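Local coordinates for SnoaL-like domain-containing protein (Silicibacter pomeroyi, PDB 3FLJ), which is of unknown function but adopts the cystatin-like alpha+beta fold of the SnoaL-like family, whose members often enclose a pocket between the curved sheet and its helices, at residues L43-R48 and T59-V64; H21-R26 and I109-G114; P51-K56 and A132-M137. One frame throughout, in Å; residues are numbered along the deposited sequence.

Contact 1. Residues L43-R48 and T59-V64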
ATOM      1  N   LEU A  43     -12.865 -15.404   5.751  1.00 46.13           N
ATOM      2  CA  LEU A  43     -12.623 -14.473   6.856  1.00 45.77           C
ATOM      3  C   LEU A  43     -12.717 -15.145   8.207  1.00 44.53           C
ATOM      4  O   LEU A  43     -13.609 -15.956   8.423  1.00 43.48           O
ATOM      5  CB  LEU A  43     -13.650 -13.332   6.810  1.00 45.05           C
ATOM      6  CG  LEU A  43     -13.799 -12.525   5.518  1.00 44.23           C
ATOM      7  CD1 LEU A  43     -14.924 -11.469   5.656  1.00 42.35           C
ATOM      8  CD2 LEU A  43     -12.499 -11.878   5.082  1.00 38.59           C
ATOM      9  N   ALA A  44     -11.820 -14.784   9.128  1.00 43.87           N
ATOM     10  CA  ALA A  44     -11.901 -15.259  10.517  1.00 44.45           C
ATOM     11  C   ALA A  44     -13.166 -14.641  11.151  1.00 44.87           C
ATOM     12  O   ALA A  44     -13.613 -13.542  10.738  1.00 44.32           O
ATOM     13  CB  ALA A  44     -10.645 -14.868  11.310  1.00 43.04           C
ATOM     14  N   GLU A  45     -13.748 -15.348  12.126  1.00 45.14           N
ATOM     15  CA  GLU A  45     -14.973 -14.878  12.806  0.50 45.34           C
ATOM     16  C   GLU A  45     -14.839 -13.437  13.335  1.00 45.09           C
ATOM     17  O   GLU A  45     -15.773 -12.639  13.183  1.00 44.70           O
ATOM     18  CB  GLU A  45     -15.386 -15.852  13.916  0.50 45.44           C
ATOM     19  CG  GLU A  45     -16.767 -15.585  14.511  0.50 46.07           C
ATOM     20  CD  GLU A  45     -17.310 -16.743  15.346  0.50 46.75           C
ATOM     21  OE1 GLU A  45     -17.146 -17.926  14.952  0.50 51.34           O
ATOM     22  OE2 GLU A  45     -17.942 -16.464  16.387  0.50 51.46           O
ATOM     23  N   ASP A  46     -13.658 -13.109  13.878  1.00 45.13           N
ATOM     24  CA  ASP A  46     -13.305 -11.789  14.429  1.00 45.29           C
ATOM     25  C   ASP A  46     -12.304 -11.015  13.533  1.00 44.70           C
ATOM     26  O   ASP A  46     -11.448 -10.268  14.044  1.00 43.51           O
ATOM     27  CB  ASP A  46     -12.769 -11.967  15.875  1.00 46.27           C
ATOM     28  CG  ASP A  46     -11.507 -12.875  15.971  1.00 51.99           C
ATOM     29  OD1 ASP A  46     -11.040 -13.455  14.948  1.00 52.63           O
ATOM     30  OD2 ASP A  46     -11.004 -13.030  17.110  1.00 58.97           O
ATOM     31  N   VAL A  47     -12.415 -11.198  12.205  1.00 43.79           N
ATOM     32  CA  VAL A  47     -11.547 -10.515  11.222  1.00 43.50           C
ATOM     33  C   VAL A  47     -11.590  -8.984  11.409  1.00 43.02           C
ATOM     34  O   VAL A  47     -12.645  -8.442  11.719  1.00 41.48           O
ATOM     35  CB  VAL A  47     -11.927 -10.860   9.733  1.00 43.92           C
ATOM     36  CG1 VAL A  47     -13.387 -10.470   9.409  1.00 40.99           C
ATOM     37  CG2 VAL A  47     -10.936 -10.209   8.729  1.00 41.53           C
ATOM     38  N   ARG A  48     -10.432  -8.344  11.272  1.00 43.94           N
ATOM     39  CA  ARG A  48     -10.265  -6.896  11.371  1.00 44.59           C
ATOM     40  C   ARG A  48      -9.968  -6.374   9.968  1.00 43.98           C
ATOM     41  O   ARG A  48      -9.007  -6.826   9.344  1.00 43.82           O
ATOM     42  CB  ARG A  48      -9.122  -6.574  12.318  1.00 44.89           C
ATOM     43  CG  ARG A  48      -9.427  -6.957  13.752  1.00 47.78           C
ATOM     44  CD  ARG A  48      -8.269  -6.722  14.703  1.00 49.19           C
ATOM     45  NE  ARG A  48      -7.138  -7.659  14.551  1.00 59.54           N
ATOM     46  CZ  ARG A  48      -7.102  -8.955  14.936  1.00 62.12           C
ATOM     47  NH1 ARG A  48      -8.139  -9.570  15.510  1.00 66.78           N
ATOM     48  NH2 ARG A  48      -5.984  -9.660  14.745  1.00 62.12           N
ATOM     49  N   THR A  59     -14.767  -4.830  12.479  1.00 43.63           N
ATOM     50  CA  THR A  59     -14.520  -6.136  13.098  1.00 43.56           C
ATOM     51  C   THR A  59     -15.729  -7.062  12.931  1.00 43.46           C
ATOM     52  O   THR A  59     -16.858  -6.651  13.184  1.00 42.22           O
ATOM     53  CB  THR A  59     -14.150  -5.982  14.588  1.00 44.95           C
ATOM     54  OG1 THR A  59     -13.000  -5.130  14.701  1.00 43.88           O
ATOM     55  CG2 THR A  59     -13.833  -7.356  15.230  1.00 44.29           C
ATOM     56  N   GLY A  60     -15.475  -8.300  12.497  1.00 43.84           N
ATOM     57  CA  GLY A  60     -16.509  -9.337  12.324  1.00 44.17           C
ATOM     58  C   GLY A  60     -16.686  -9.747  10.875  1.00 44.10           C
ATOM     59  O   GLY A  60     -16.728  -8.879  10.007  1.00 44.25           O
ATOM     60  N   ARG A  61     -16.827 -11.056  10.637  1.00 44.83           N
ATOM     61  CA  ARG A  61     -16.965 -11.582   9.272  0.50 46.36           C
ATOM     62  C   ARG A  61     -18.199 -11.041   8.532  1.00 45.76           C
ATOM     63  O   ARG A  61     -18.090 -10.732   7.347  1.00 45.95           O
ATOM     64  CB  ARG A  61     -16.905 -13.123   9.205  0.50 46.12           C
ATOM     65  CG  ARG A  61     -17.958 -13.891  10.004  0.50 47.75           C
ATOM     66  CD  ARG A  61     -18.124 -15.337   9.513  0.50 49.76           C
ATOM     67  NE  ARG A  61     -16.934 -16.174   9.716  0.50 55.08           N
ATOM     68  CZ  ARG A  61     -16.751 -17.133  10.644  0.50 53.63           C
ATOM     69  NH1 ARG A  61     -17.683 -17.467  11.552  0.50 54.19           N
ATOM     70  NH2 ARG A  61     -15.579 -17.788  10.663  0.50 54.14           N
ATOM     71  N   ASP A  62     -19.342 -10.908   9.219  1.00 45.98           N
ATOM     72  CA  ASP A  62     -20.568 -10.363   8.588  1.00 46.23           C
ATOM     73  C   ASP A  62     -20.406  -8.903   8.112  1.00 45.86           C
ATOM     74  O   ASP A  62     -20.594  -8.637   6.918  1.00 45.51           O
ATOM     75  CB  ASP A  62     -21.815 -10.554   9.471  1.00 47.78           C
ATOM     76  CG  ASP A  62     -22.268 -12.002   9.579  1.00 51.22           C
ATOM     77  OD1 ASP A  62     -21.600 -12.923   9.070  1.00 56.04           O
ATOM     78  OD2 ASP A  62     -23.323 -12.217  10.211  1.00 55.65           O
ATOM     79  N   PRO A  63     -20.068  -7.961   9.021  1.00 45.69           N
ATOM     80  CA  PRO A  63     -19.835  -6.592   8.542  1.00 44.75           C
ATOM     81  C   PRO A  63     -18.661  -6.414   7.546  1.00 44.42           C
ATOM     82  O   PRO A  63     -18.795  -5.632   6.596  1.00 43.51           O
ATOM     83  CB  PRO A  63     -19.618  -5.791   9.837  1.00 45.53           C
ATOM     84  CG  PRO A  63     -19.351  -6.756  10.888  1.00 46.86           C
ATOM     85  CD  PRO A  63     -19.999  -8.035  10.498  1.00 46.24           C
ATOM     86  N   VAL A  64     -17.558  -7.145   7.744  1.00 43.59           N
ATOM     87  CA  VAL A  64     -16.380  -7.034   6.850  1.00 43.87           C
ATOM     88  C   VAL A  64     -16.697  -7.517   5.430  1.00 44.58           C
ATOM     89  O   VAL A  64     -16.307  -6.856   4.465  1.00 45.53           O
ATOM     90  CB  VAL A  64     -15.121  -7.706   7.453  1.00 42.65           C
ATOM     91  CG1 VAL A  64     -13.979  -7.827   6.426  1.00 42.15           C
ATOM     92  CG2 VAL A  64     -14.679  -6.921   8.695  1.00 41.02           C
TER

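Contact 2. Residues H21-R26 and I109-G114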
ATOM      1  N   HIS A  21      -0.409 -20.079  -0.532  1.00 48.23           N
ATOM      2  CA  HIS A  21      -1.402 -20.518   0.468  1.00 46.38           C
ATOM      3  C   HIS A  21      -2.794 -20.593  -0.246  1.00 45.51           C
ATOM      4  O   HIS A  21      -3.136 -19.658  -0.976  1.00 46.20           O
ATOM      5  CB  HIS A  21      -1.467 -19.560   1.667  1.00 46.38           C
ATOM      6  CG  HIS A  21      -2.246 -20.114   2.814  1.00 44.96           C
ATOM      7  ND1 HIS A  21      -3.618 -20.196   2.805  1.00 42.92           N
ATOM      8  CD2 HIS A  21      -1.844 -20.656   3.988  1.00 48.20           C
ATOM      9  CE1 HIS A  21      -4.033 -20.773   3.920  1.00 46.86           C
ATOM     10  NE2 HIS A  21      -2.976 -21.047   4.663  1.00 43.19           N
ATOM     11  N   PRO A  22      -3.588 -21.676  -0.051  1.00 45.68           N
ATOM     12  CA  PRO A  22      -4.914 -21.833  -0.693  1.00 45.74           C
ATOM     13  C   PRO A  22      -5.907 -20.685  -0.527  1.00 45.28           C
ATOM     14  O   PRO A  22      -6.631 -20.364  -1.467  1.00 44.87           O
ATOM     15  CB  PRO A  22      -5.476 -23.089  -0.025  1.00 45.91           C
ATOM     16  CG  PRO A  22      -4.332 -23.837   0.366  1.00 47.03           C
ATOM     17  CD  PRO A  22      -3.276 -22.876   0.750  1.00 45.24           C
ATOM     18  N   THR A  23      -5.973 -20.125   0.680  1.00 44.48           N
ATOM     19  CA  THR A  23      -6.808 -18.943   0.975  1.00 44.29           C
ATOM     20  C   THR A  23      -6.448 -17.731   0.129  1.00 43.57           C
ATOM     21  O   THR A  23      -7.346 -16.996  -0.299  1.00 42.90           O
ATOM     22  CB  THR A  23      -6.744 -18.556   2.469  1.00 44.51           C
ATOM     23  OG1 THR A  23      -7.140 -19.689   3.244  1.00 44.49           O
ATOM     24  CG2 THR A  23      -7.664 -17.352   2.799  1.00 44.00           C
ATOM     25  N   ILE A  24      -5.149 -17.538  -0.103  1.00 43.87           N
ATOM     26  CA  ILE A  24      -4.640 -16.436  -0.934  1.00 44.03           C
ATOM     27  C   ILE A  24      -5.035 -16.670  -2.407  1.00 43.83           C
ATOM     28  O   ILE A  24      -5.460 -15.726  -3.070  1.00 43.65           O
ATOM     29  CB  ILE A  24      -3.102 -16.233  -0.755  1.00 43.65           C
ATOM     30  CG1 ILE A  24      -2.770 -15.913   0.711  1.00 43.16           C
ATOM     31  CG2 ILE A  24      -2.547 -15.150  -1.696  1.00 44.51           C
ATOM     32  CD1 ILE A  24      -3.400 -14.650   1.283  1.00 38.69           C
ATOM     33  N   ALA A  25      -4.921 -17.911  -2.893  1.00 44.94           N
ATOM     34  CA  ALA A  25      -5.381 -18.283  -4.253  1.00 46.38           C
ATOM     35  C   ALA A  25      -6.901 -18.038  -4.419  1.00 47.21           C
ATOM     36  O   ALA A  25      -7.317 -17.397  -5.396  1.00 46.77           O
ATOM     37  CB  ALA A  25      -5.040 -19.754  -4.573  1.00 45.42           C
ATOM     38  N   ARG A  26      -7.690 -18.515  -3.440  1.00 48.56           N
ATOM     39  CA  ARG A  26      -9.158 -18.355  -3.460  0.50 49.08           C
ATOM     40  C   ARG A  26      -9.592 -16.877  -3.382  1.00 49.13           C
ATOM     41  O   ARG A  26     -10.532 -16.465  -4.068  1.00 48.52           O
ATOM     42  CB  ARG A  26      -9.818 -19.207  -2.352  0.50 49.11           C
ATOM     43  CG  ARG A  26     -11.366 -19.212  -2.299  0.50 49.05           C
ATOM     44  CD  ARG A  26     -12.044 -19.527  -3.641  0.50 49.63           C
ATOM     45  NE  ARG A  26     -13.500 -19.591  -3.503  0.50 49.76           N
ATOM     46  CZ  ARG A  26     -14.392 -19.548  -4.505  0.50 51.19           C
ATOM     47  NH1 ARG A  26     -14.029 -19.442  -5.795  0.50 51.59           N
ATOM     48  NH2 ARG A  26     -15.696 -19.608  -4.208  0.50 51.94           N
ATOM     49  N   ILE A 109      -2.468  -8.836   4.090  1.00 42.55           N
ATOM     50  CA  ILE A 109      -3.182  -9.960   4.698  1.00 42.91           C
ATOM     51  C   ILE A 109      -2.329 -10.695   5.712  1.00 43.02           C
ATOM     52  O   ILE A 109      -1.172 -11.004   5.421  1.00 43.11           O
ATOM     53  CB  ILE A 109      -3.659 -10.966   3.614  1.00 42.38           C
ATOM     54  CG1 ILE A 109      -4.596 -10.290   2.595  1.00 44.19           C
ATOM     55  CG2 ILE A 109      -4.366 -12.195   4.239  1.00 42.27           C
ATOM     56  CD1 ILE A 109      -5.898  -9.689   3.138  1.00 44.35           C
ATOM     57  N   THR A 110      -2.916 -10.951   6.886  1.00 43.17           N
ATOM     58  CA  THR A 110      -2.335 -11.789   7.936  1.00 43.28           C
ATOM     59  C   THR A 110      -3.326 -12.935   8.147  1.00 44.00           C
ATOM     60  O   THR A 110      -4.502 -12.684   8.462  1.00 43.97           O
ATOM     61  CB  THR A 110      -2.115 -11.043   9.252  1.00 44.44           C
ATOM     62  OG1 THR A 110      -1.450  -9.802   8.981  1.00 45.20           O
ATOM     63  CG2 THR A 110      -1.257 -11.892  10.209  1.00 40.98           C
ATOM     64  N   LEU A 111      -2.864 -14.171   7.936  1.00 43.31           N
ATOM     65  CA  LEU A 111      -3.685 -15.370   8.138  1.00 43.65           C
ATOM     66  C   LEU A 111      -3.483 -15.887   9.560  1.00 43.46           C
ATOM     67  O   LEU A 111      -2.422 -15.675  10.158  1.00 43.47           O
ATOM     68  CB  LEU A 111      -3.342 -16.473   7.124  1.00 43.28           C
ATOM     69  CG  LEU A 111      -3.450 -16.102   5.629  1.00 41.90           C
ATOM     70  CD1 LEU A 111      -2.944 -17.255   4.743  1.00 37.97           C
ATOM     71  CD2 LEU A 111      -4.871 -15.696   5.234  1.00 40.46           C
ATOM     72  N   ASN A 112      -4.512 -16.541  10.098  1.00 44.17           N
ATOM     73  CA  ASN A 112      -4.447 -17.195  11.434  1.00 45.26           C
ATOM     74  C   ASN A 112      -4.011 -18.664  11.259  1.00 45.48           C
ATOM     75  O   ASN A 112      -3.818 -19.094  10.110  1.00 45.08           O
ATOM     76  CB  ASN A 112      -5.770 -17.020  12.224  1.00 44.80           C
ATOM     77  CG  ASN A 112      -6.991 -17.674  11.564  1.00 45.78           C
ATOM     78  OD1 ASN A 112      -6.888 -18.568  10.722  1.00 41.88           O
ATOM     79  ND2 ASN A 112      -8.164 -17.213  11.965  1.00 42.42           N
ATOM     80  N   GLU A 113      -3.881 -19.413  12.369  1.00 46.51           N
ATOM     81  CA  GLU A 113      -3.501 -20.852  12.378  0.50 46.29           C
ATOM     82  C   GLU A 113      -4.414 -21.703  11.481  1.00 46.18           C
ATOM     83  O   GLU A 113      -3.965 -22.649  10.844  1.00 46.67           O
ATOM     84  CB  GLU A 113      -3.528 -21.406  13.826  0.50 46.44           C
ATOM     85  CG  GLU A 113      -3.064 -22.875  14.002  0.50 46.65           C
ATOM     86  CD  GLU A 113      -3.119 -23.376  15.445  0.50 46.20           C
ATOM     87  OE1 GLU A 113      -2.908 -22.591  16.389  0.50 47.03           O
ATOM     88  OE2 GLU A 113      -3.364 -24.582  15.628  0.50 45.73           O
ATOM     89  N   GLY A 114      -5.706 -21.363  11.469  1.00 45.82           N
ATOM     90  CA  GLY A 114      -6.711 -22.048  10.644  1.00 45.73           C
ATOM     91  C   GLY A 114      -6.713 -21.677   9.156  1.00 45.84           C
ATOM     92  O   GLY A 114      -7.527 -22.213   8.405  1.00 46.49           O
TER

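Contact 3. Residues P51-K56 and A132-M137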
ATOM      1  N   PRO A  51      -9.660   0.034   6.240  1.00 43.36           N
ATOM      2  CA  PRO A  51      -9.727   0.583   4.883  1.00 43.27           C
ATOM      3  C   PRO A  51      -8.665   1.643   4.568  1.00 43.77           C
ATOM      4  O   PRO A  51      -8.061   2.170   5.486  1.00 43.58           O
ATOM      5  CB  PRO A  51     -11.125   1.205   4.863  1.00 44.64           C
ATOM      6  CG  PRO A  51     -11.296   1.723   6.228  1.00 43.62           C
ATOM      7  CD  PRO A  51     -10.705   0.656   7.094  1.00 44.06           C
ATOM      8  N   PRO A  52      -8.473   1.994   3.279  1.00 43.99           N
ATOM      9  CA  PRO A  52      -7.485   3.043   2.961  1.00 44.05           C
ATOM     10  C   PRO A  52      -7.986   4.477   3.243  1.00 44.55           C
ATOM     11  O   PRO A  52      -7.175   5.415   3.273  1.00 43.33           O
ATOM     12  CB  PRO A  52      -7.264   2.846   1.467  1.00 44.80           C
ATOM     13  CG  PRO A  52      -8.574   2.383   0.961  1.00 43.89           C
ATOM     14  CD  PRO A  52      -9.203   1.567   2.068  1.00 44.64           C
ATOM     15  N   THR A  53      -9.295   4.622   3.450  1.00 44.64           N
ATOM     16  CA  THR A  53      -9.973   5.897   3.651  1.00 45.33           C
ATOM     17  C   THR A  53      -9.801   6.417   5.082  1.00 46.49           C
ATOM     18  O   THR A  53      -9.009   7.330   5.298  1.00 47.88           O
ATOM     19  CB  THR A  53     -11.457   5.740   3.278  1.00 44.73           C
ATOM     20  OG1 THR A  53     -11.991   4.633   4.017  1.00 44.56           O
ATOM     21  CG2 THR A  53     -11.604   5.442   1.780  1.00 42.39           C
ATOM     22  N   TYR A  54     -10.470   5.791   6.057  1.00 46.41           N
ATOM     23  CA  TYR A  54     -10.433   6.224   7.471  1.00 46.06           C
ATOM     24  C   TYR A  54      -9.463   5.386   8.293  1.00 45.37           C
ATOM     25  O   TYR A  54      -9.278   4.214   7.988  1.00 45.17           O
ATOM     26  CB  TYR A  54     -11.820   6.088   8.095  1.00 46.92           C
ATOM     27  CG  TYR A  54     -12.905   6.885   7.412  1.00 48.75           C
ATOM     28  CD1 TYR A  54     -12.866   8.292   7.404  1.00 46.94           C
ATOM     29  CD2 TYR A  54     -14.004   6.247   6.800  1.00 48.76           C
ATOM     30  CE1 TYR A  54     -13.898   9.058   6.778  1.00 48.91           C
ATOM     31  CE2 TYR A  54     -15.029   6.995   6.175  1.00 48.82           C
ATOM     32  CZ  TYR A  54     -14.973   8.394   6.172  1.00 48.51           C
ATOM     33  OH  TYR A  54     -15.977   9.123   5.565  1.00 51.36           O
ATOM     34  N   TYR A  55      -8.892   5.969   9.358  1.00 45.88           N
ATOM     35  CA  TYR A  55      -8.001   5.247  10.306  1.00 46.01           C
ATOM     36  C   TYR A  55      -8.889   4.589  11.381  1.00 45.91           C
ATOM     37  O   TYR A  55      -8.875   4.954  12.560  1.00 45.14           O
ATOM     38  CB  TYR A  55      -6.954   6.182  10.924  1.00 46.16           C
ATOM     39  CG  TYR A  55      -5.766   5.474  11.540  1.00 46.40           C
ATOM     40  CD1 TYR A  55      -4.875   4.759  10.731  1.00 47.98           C
ATOM     41  CD2 TYR A  55      -5.480   5.561  12.915  1.00 49.78           C
ATOM     42  CE1 TYR A  55      -3.741   4.110  11.268  1.00 49.98           C
ATOM     43  CE2 TYR A  55      -4.328   4.906  13.469  1.00 45.00           C
ATOM     44  CZ  TYR A  55      -3.484   4.180  12.628  1.00 47.53           C
ATOM     45  OH  TYR A  55      -2.361   3.539  13.099  1.00 51.08           O
ATOM     46  N   LYS A  56      -9.663   3.602  10.928  1.00 46.26           N
ATOM     47  CA  LYS A  56     -10.639   2.872  11.732  1.00 46.07           C
ATOM     48  C   LYS A  56     -10.543   1.378  11.384  1.00 45.48           C
ATOM     49  O   LYS A  56      -9.796   0.990  10.475  1.00 44.56           O
ATOM     50  CB  LYS A  56     -12.047   3.413  11.445  1.00 46.55           C
ATOM     51  CG  LYS A  56     -12.303   4.880  11.810  1.00 50.22           C
ATOM     52  CD  LYS A  56     -12.290   5.105  13.322  1.00 53.55           C
ATOM     53  CE  LYS A  56     -12.488   6.566  13.697  1.00 55.49           C
ATOM     54  NZ  LYS A  56     -12.338   6.764  15.168  1.00 57.20           N
ATOM     55  N   ALA A 132     -12.221   9.941  -3.794  1.00 43.80           N
ATOM     56  CA  ALA A 132     -13.348   9.459  -4.607  1.00 44.12           C
ATOM     57  C   ALA A 132     -13.930   8.147  -4.040  1.00 44.30           C
ATOM     58  O   ALA A 132     -15.155   8.012  -3.962  1.00 44.58           O
ATOM     59  CB  ALA A 132     -12.939   9.288  -6.072  1.00 43.82           C
ATOM     60  N   LEU A 133     -13.059   7.202  -3.651  1.00 44.13           N
ATOM     61  CA  LEU A 133     -13.476   5.951  -2.984  1.00 44.46           C
ATOM     62  C   LEU A 133     -14.227   6.241  -1.674  1.00 44.19           C
ATOM     63  O   LEU A 133     -15.283   5.657  -1.450  1.00 44.02           O
ATOM     64  CB  LEU A 133     -12.287   5.002  -2.695  1.00 43.92           C
ATOM     65  CG  LEU A 133     -12.531   3.676  -1.937  1.00 44.33           C
ATOM     66  CD1 LEU A 133     -13.571   2.812  -2.646  1.00 42.46           C
ATOM     67  CD2 LEU A 133     -11.213   2.893  -1.700  1.00 44.56           C
ATOM     68  N   ARG A 134     -13.672   7.131  -0.842  1.00 44.67           N
ATOM     69  CA  ARG A 134     -14.278   7.539   0.442  1.00 45.43           C
ATOM     70  C   ARG A 134     -15.698   8.083   0.234  1.00 44.60           C
ATOM     71  O   ARG A 134     -16.604   7.678   0.954  1.00 43.25           O
ATOM     72  CB  ARG A 134     -13.431   8.594   1.160  1.00 45.95           C
ATOM     73  CG  ARG A 134     -13.924   9.000   2.579  1.00 46.87           C
ATOM     74  CD  ARG A 134     -13.306  10.308   3.045  1.00 49.58           C
ATOM     75  NE  ARG A 134     -13.648  11.420   2.147  1.00 57.65           N
ATOM     76  CZ  ARG A 134     -13.276  12.694   2.297  1.00 60.99           C
ATOM     77  NH1 ARG A 134     -12.557  13.099   3.354  1.00 64.00           N
ATOM     78  NH2 ARG A 134     -13.645  13.594   1.377  1.00 62.00           N
ATOM     79  N   ASP A 135     -15.864   8.965  -0.755  1.00 44.08           N
ATOM     80  CA  ASP A 135     -17.177   9.533  -1.087  1.00 44.49           C
ATOM     81  C   ASP A 135     -18.167   8.457  -1.564  1.00 43.82           C
ATOM     82  O   ASP A 135     -19.296   8.416  -1.066  1.00 42.57           O
ATOM     83  CB  ASP A 135     -17.057  10.667  -2.116  1.00 46.11           C
ATOM     84  CG  ASP A 135     -16.316  11.908  -1.568  1.00 51.79           C
ATOM     85  OD1 ASP A 135     -16.120  12.035  -0.330  1.00 53.21           O
ATOM     86  OD2 ASP A 135     -15.935  12.764  -2.402  1.00 55.20           O
ATOM     87  N   ALA A 136     -17.722   7.575  -2.470  1.00 42.74           N
ATOM     88  CA  ALA A 136     -18.554   6.457  -2.968  1.00 42.45           C
ATOM     89  C   ALA A 136     -18.973   5.488  -1.848  1.00 42.11           C
ATOM     90  O   ALA A 136     -20.134   5.060  -1.805  1.00 41.98           O
ATOM     91  CB  ALA A 136     -17.858   5.699  -4.106  1.00 41.42           C
HETATM   92  N   MSE A 137     -18.042   5.184  -0.942  1.00 42.10           N
HETATM   93  CA  MSE A 137     -18.291   4.276   0.202  1.00 42.64           C
HETATM   94  C   MSE A 137     -19.205   4.890   1.262  1.00 42.81           C
HETATM   95  O   MSE A 137     -20.024   4.164   1.838  1.00 43.71           O
HETATM   96  CB  MSE A 137     -16.980   3.762   0.830  1.00 42.51           C
HETATM   97  CG  MSE A 137     -16.185   2.793  -0.057  1.00 42.37           C
HETATM   98 SE   MSE A 137     -17.147   1.143  -0.436  0.75 39.23          SE
HETATM   99  CE  MSE A 137     -17.184   0.447   1.438  1.00 42.65           C
TER

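Contact 1. Residues L43-R48 and T59-V64
Gly60 donates its backbone N to Val47 O (2.9 Å). Next to it Arg48 and Thr59 form an antiparallel, non-hydrogen-bonded pair. The type I turn from Ala44 to Val47 brings Glu45 O to the start of helix 61-74, where Arg61 N bonds to it at 3.2 Å. Gly60, the N-cap residue, adds a CA-H...O contact to the same Glu45 oxygen; its phi of 115° suits a residue without a side chain.

Arg61 buries the most surface. With CG set between its backbone N and carbonyl carbon (chi1 59°), one modelled conformer runs back over the turn and lays a guanidinium face on Glu45 CA. Leu43 O then lies at the guanidinium edge, 3.5 Å from Arg61 NH2. A 3.5 Å salt bridge from Arg61 NH1 to Glu45 OE1, planes 52° apart, is tentative, since both residues have a second conformer. On the apolar side, Val64 is wedged between Leu43 CD1, 3.8 Å from its CG1, and Val47 CG1.

The contact fastens the start of helix 61-74 to strand 47-50, which lies between strands 58-59 and 117-125; Arg48 forms a salt bridge with Asp119, and Asp46 a hydrogen bond with Gln118.

Contact 2. Residues H21-R26 and I109-G114
His21 meets Leu111 face-on: the imidazole and the leucine side chain meet head-on, and Leu111 CD1 sits 3.5 Å from the ring centroid, only 8° off the ring normal. This is a CH-pi contact over the middle of the ring, and all five ring atoms lie within 3.8 Å of the methyl. His21 is also the N-cap residue of helix 22-31, and its ring makes the capping bond. Because CG stands opposite the backbone N (chi1 -168°), the ring folds forward over the first turn, and ND1 accepts from Thr23 N at 3.2 Å, with the donor close to the ring plane. Pro22 takes no part across the contact, but its CD lies against the other face of the imidazole, which is therefore sandwiched between proline and leucine.

Thr23 turns its methyl to the strand, CG2 standing 4.1 Å from Leu111 CD2, while its hydroxyl is hydrogen-bonded to Gly115 O in the loop after strand 101-111. One residue on, Ile24 and Ile109 lie alongside each other, pointing opposite ways, with Ile24 CD1 4.0 Å from Ile109 CG2. Leu111 CD1 thus lies on the His21 ring and, more loosely, on Ile24 CG1, while CD2 meets Thr23. Trp90 of strand 89-98 adjoins both His21 and Ile24.

Helix 22-26 and strand 109-111 run at 139° to each other, their axes 10.7 Å apart, a separation bridged by side chains alone. The meeting is apolar apart from the imidazole, which offers the strand its pi face and uses ND1 to cap the helix N terminus. A neutral ring with ND1 unprotonated is consistent with that capping bond. The same side chain thus caps the helix start and packs on the strand.

Contact 3. Residues P51-K56 and A132-M137
Arg134, Thr53 and Leu133 bury the most surface here, with Tyr54 close behind. Arg134 presents the aliphatic part of its chain to the loop. Its CG lies opposite the backbone N (chi1 -175°), which carries the methylenes outward from the helix and past the tyrosine. Tyr54 crosses this chain at about a right angle: OH is 3.6 Å from Arg134 CG, and CE1 is 4.0 Å from CD. The approach to the ring is oblique, and its plane is inclined by 30° to the guanidinium. The charged end lies beyond the ring contact, where Arg134 NH2 makes a weak, 3.4 Å salt-bridge hydrogen bond to Asp135 OD1 on the same helix.

Thr53 comes nearest to the helix backbone. Its methyl CG2 rests 3.7 Å from both CA and CB of Arg134, and the two CA atoms are 5.6 Å apart. With OG1 placed between the backbone N and carbonyl carbon (chi1 54°), it is the methyl that faces the helix. Thr53 CG2 also brushes Leu133 CG at 4.2 Å.

Leu133 closes the inner side. Its CD2 packs on Pro52 CG at 3.8 Å, the two side chains crossing nearly perpendicularly, and both residues also touch Met124 of strand 117-125. Leu133 further reaches Val74 of helix 61-74.

The surface between loop 51-56 and helix 127-143 is thus built from methyls, methylenes, a proline ring and the outer end of the tyrosine. Tyr54 OH and Pro51 O find their partners outside the two segments. The first is hydrogen-bonded to Asn138 OD1, one turn along, and so ties the loop to the same helix; the second bonds to Arg125 of the second subunit, which also packs Tyr127 on Arg134. Between the segments themselves, van der Waals fit makes the join.

How the contacts relate
From the N terminus, helix 22-31 comes first, and contact 2 closes a long loop by joining its start to the end of strand 101-111. Nested within that loop, contact 1 closes a short one, bringing the turn around residues 43-48 against the start of helix 61-74. The 51-56 loop lies between the segments of contact 1 and pairs with helix 127-143 beyond them, so contact 3 crosses both other contacts. Contacts 1 and 2 touch where Ala44 CB meets Asn112 ND2 at 3.5 Å. Contacts 2 and 3, their centres 25 Å apart, lie on opposite sides of the chain's centre, yet both touch the second subunit.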